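Long-range contact in OBody AM2EP06 (Pyrobaculum aerophilum, PDB 4GN4), which is an engineered OB-fold binding protein that grips another protein, probably through the face on which its natural relatives bind nucleic acid: residues A[81-86]-A[93-98]. Residues are numbered along the deposited sequence; the frame is centred on the assembly and turned at random.
Sequences GIVEAS and TGVEIF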
ATOM      1  N   GLY A  81       6.656 -17.773   2.151  1.00 25.74           N
ATOM      2  CA  GLY A  81       6.993 -16.801   1.113  1.00 25.24           C
ATOM      3  C   GLY A  81       8.469 -16.524   1.152  1.00 27.08           C
ATOM      4  O   GLY A  81       9.203 -17.154   1.959  1.00 28.58           O
ATOM      5  N   ILE A  82       8.894 -15.554   0.344  1.00 27.49           N
ATOM      6  CA  ILE A  82      10.319 -15.191   0.212  1.00 27.62           C
ATOM      7  C   ILE A  82      10.534 -13.851   0.951  1.00 28.36           C
ATOM      8  O   ILE A  82       9.767 -12.882   0.746  1.00 28.62           O
ATOM      9  CB  ILE A  82      10.695 -15.003  -1.254  1.00 28.66           C
ATOM     10  CG1 ILE A  82      10.428 -16.293  -2.050  1.00 32.42           C
ATOM     11  CG2 ILE A  82      12.210 -14.604  -1.350  1.00 29.65           C
ATOM     12  CD1 ILE A  82      11.195 -17.552  -1.577  1.00 35.94           C
ATOM     13  N   VAL A  83      11.557 -13.796   1.783  1.00 27.10           N
ATOM     14  CA  VAL A  83      11.922 -12.609   2.483  1.00 26.98           C
ATOM     15  C   VAL A  83      12.563 -11.590   1.528  1.00 29.89           C
ATOM     16  O   VAL A  83      13.434 -11.935   0.707  1.00 29.89           O
ATOM     17  CB  VAL A  83      12.874 -12.918   3.635  1.00 27.55           C
ATOM     18  CG1 VAL A  83      13.309 -11.558   4.349  1.00 27.34           C
ATOM     19  CG2 VAL A  83      12.215 -13.956   4.620  1.00 25.82           C
ATOM     20  N   GLU A  84      12.156 -10.325   1.659  1.00 28.11           N
ATOM     21  CA  GLU A  84      12.735  -9.228   0.887  1.00 30.34           C
ATOM     22  C   GLU A  84      13.186  -8.137   1.845  1.00 31.64           C
ATOM     23  O   GLU A  84      12.344  -7.649   2.598  1.00 30.02           O
ATOM     24  CB  GLU A  84      11.652  -8.634  -0.020  1.00 31.68           C
ATOM     25  CG  GLU A  84      11.975  -7.211  -0.550  1.00 35.80           C
ATOM     26  CD  GLU A  84      12.766  -7.168  -1.859  1.00 42.32           C
ATOM     27  OE1 GLU A  84      13.173  -8.242  -2.375  1.00 38.82           O
ATOM     28  OE2 GLU A  84      12.961  -6.020  -2.379  1.00 41.80           O
ATOM     29  N   ALA A  85      14.459  -7.743   1.836  1.00 31.12           N
ATOM     30  CA  ALA A  85      14.957  -6.701   2.706  1.00 36.00           C
ATOM     31  C   ALA A  85      14.529  -5.362   2.108  1.00 38.84           C
ATOM     32  O   ALA A  85      15.034  -5.014   1.082  1.00 42.94           O
ATOM     33  CB  ALA A  85      16.549  -6.719   2.766  1.00 35.54           C
ATOM     34  N   SER A  86      13.677  -4.594   2.753  1.00 39.76           N
ATOM     35  CA  SER A  86      13.357  -3.281   2.203  1.00 45.38           C
ATOM     36  C   SER A  86      12.815  -2.378   3.289  1.00 45.55           C
ATOM     37  O   SER A  86      12.083  -2.854   4.165  1.00 44.72           O
ATOM     38  CB  SER A  86      12.348  -3.391   1.055  1.00 44.55           C
ATOM     39  OG  SER A  86      11.055  -3.529   1.588  1.00 50.02           O
ATOM     40  N   THR A  93      13.148  -2.309  11.252  1.00 52.53           N
ATOM     41  CA  THR A  93      13.185  -3.790  10.931  1.00 49.67           C
ATOM     42  C   THR A  93      13.507  -4.205   9.474  1.00 45.90           C
ATOM     43  O   THR A  93      14.240  -5.199   9.251  1.00 45.52           O
ATOM     44  CB  THR A  93      11.844  -4.497  11.269  1.00 47.29           C
ATOM     45  OG1 THR A  93      10.815  -3.977  10.393  1.00 50.68           O
ATOM     46  CG2 THR A  93      11.463  -4.320  12.753  1.00 51.35           C
ATOM     47  N   GLY A  94      12.944  -3.482   8.495  1.00 42.68           N
ATOM     48  CA  GLY A  94      13.465  -3.535   7.124  1.00 38.88           C
ATOM     49  C   GLY A  94      13.168  -4.836   6.401  1.00 34.61           C
ATOM     50  O   GLY A  94      13.964  -5.242   5.579  1.00 35.56           O
ATOM     51  N   VAL A  95      12.031  -5.478   6.629  1.00 28.81           N
ATOM     52  CA  VAL A  95      11.732  -6.716   5.856  1.00 26.55           C
ATOM     53  C   VAL A  95      10.230  -6.772   5.460  1.00 26.28           C
ATOM     54  O   VAL A  95       9.349  -6.197   6.124  1.00 25.10           O
ATOM     55  CB  VAL A  95      12.066  -8.029   6.654  1.00 27.07           C
ATOM     56  CG1 VAL A  95      13.506  -8.230   6.886  1.00 29.42           C
ATOM     57  CG2 VAL A  95      11.245  -8.013   8.012  1.00 25.43           C
ATOM     58  N   GLU A  96       9.984  -7.449   4.362  1.00 24.66           N
ATOM     59  CA  GLU A  96       8.643  -7.886   3.985  1.00 26.10           C
ATOM     60  C   GLU A  96       8.714  -9.313   3.454  1.00 25.84           C
ATOM     61  O   GLU A  96       9.821  -9.849   3.221  1.00 27.15           O
ATOM     62  CB  GLU A  96       7.966  -6.892   3.000  1.00 27.19           C
ATOM     63  CG  GLU A  96       8.915  -6.330   2.074  1.00 32.36           C
ATOM     64  CD  GLU A  96       8.479  -5.099   1.216  1.00 33.84           C
ATOM     65  OE1 GLU A  96       8.129  -3.960   1.632  1.00 33.38           O
ATOM     66  OE2 GLU A  96       8.738  -5.275   0.038  1.00 29.79           O
ATOM     67  N   ILE A  97       7.561  -9.941   3.292  1.00 23.68           N
ATOM     68  CA  ILE A  97       7.492 -11.291   2.806  1.00 24.73           C
ATOM     69  C   ILE A  97       6.568 -11.244   1.582  1.00 26.23           C
ATOM     70  O   ILE A  97       5.466 -10.705   1.611  1.00 26.09           O
ATOM     71  CB  ILE A  97       6.937 -12.257   3.850  1.00 24.76           C
ATOM     72  CG1 ILE A  97       7.963 -12.450   4.969  1.00 22.96           C
ATOM     73  CG2 ILE A  97       6.605 -13.631   3.146  1.00 25.84           C
ATOM     74  CD1 ILE A  97       7.376 -13.378   6.122  1.00 24.83           C
ATOM     75  N   PHE A  98       7.085 -11.778   0.472  1.00 24.99           N
ATOM     76  CA  PHE A  98       6.289 -11.935  -0.740  1.00 28.01           C
ATOM     77  C   PHE A  98       5.753 -13.391  -0.711  1.00 27.66           C
ATOM     78  O   PHE A  98       6.544 -14.327  -0.888  1.00 26.89           O
ATOM     79  CB  PHE A  98       7.239 -11.792  -1.940  1.00 28.87           C
ATOM     80  CG  PHE A  98       7.845 -10.391  -2.088  1.00 34.22           C
ATOM     81  CD1 PHE A  98       7.177  -9.312  -1.573  1.00 30.61           C
ATOM     82  CD2 PHE A  98       9.092 -10.183  -2.781  1.00 40.50           C
ATOM     83  CE1 PHE A  98       7.661  -7.995  -1.720  1.00 37.17           C
ATOM     84  CE2 PHE A  98       9.610  -8.847  -2.967  1.00 43.52           C
ATOM     85  CZ  PHE A  98       8.876  -7.751  -2.411  1.00 41.23           C
TER
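Residues 81-86 and 93-98 form the loop-side end of a beta hairpin in the OB-fold, joining strand 76-85 to strand 95-99; the strand axes pass 4.5 Å apart at 152°, an antiparallel pairing with a twist. G81 CA lies 3.8 Å from I97 CG2, and a side chain pointing toward the partner strand would clash there. I82 forms a hydrogen-bonded pair with F98, I82 O taking F98 N in the carbonyl plane at 2.9 Å. V83, paired with I97 without hydrogen bonds, turns to the opposite face, where its CG1 meets V95 CG1 obliquely at 4.2 Å. The backbones of E84 and E96 bond in both directions, E84 N to E96 O at 2.8 Å and E96 N to E84 O at 3.0 Å; E84 CG, anti to its own backbone N, starts a chain bent at chi2 that folds over F98. A85 shares V83's face. S86 N reaches G94 O at 2.9 Å, with 134° at the hydrogen the least straight bond. E96 stands in the crowded first-torsion position; Q88 binds its OE1, and a basic side chain of the bound protein chain salt-bridges OE2. An alanine here would probably weaken binding by losing that salt bridge and cost Q88 one of its hydrogen bonds, S86 O still holding NE2. Over the F98 ring, E84 CB sits 4.0 Å from the centroid, 28° off the normal, a CH-pi contact.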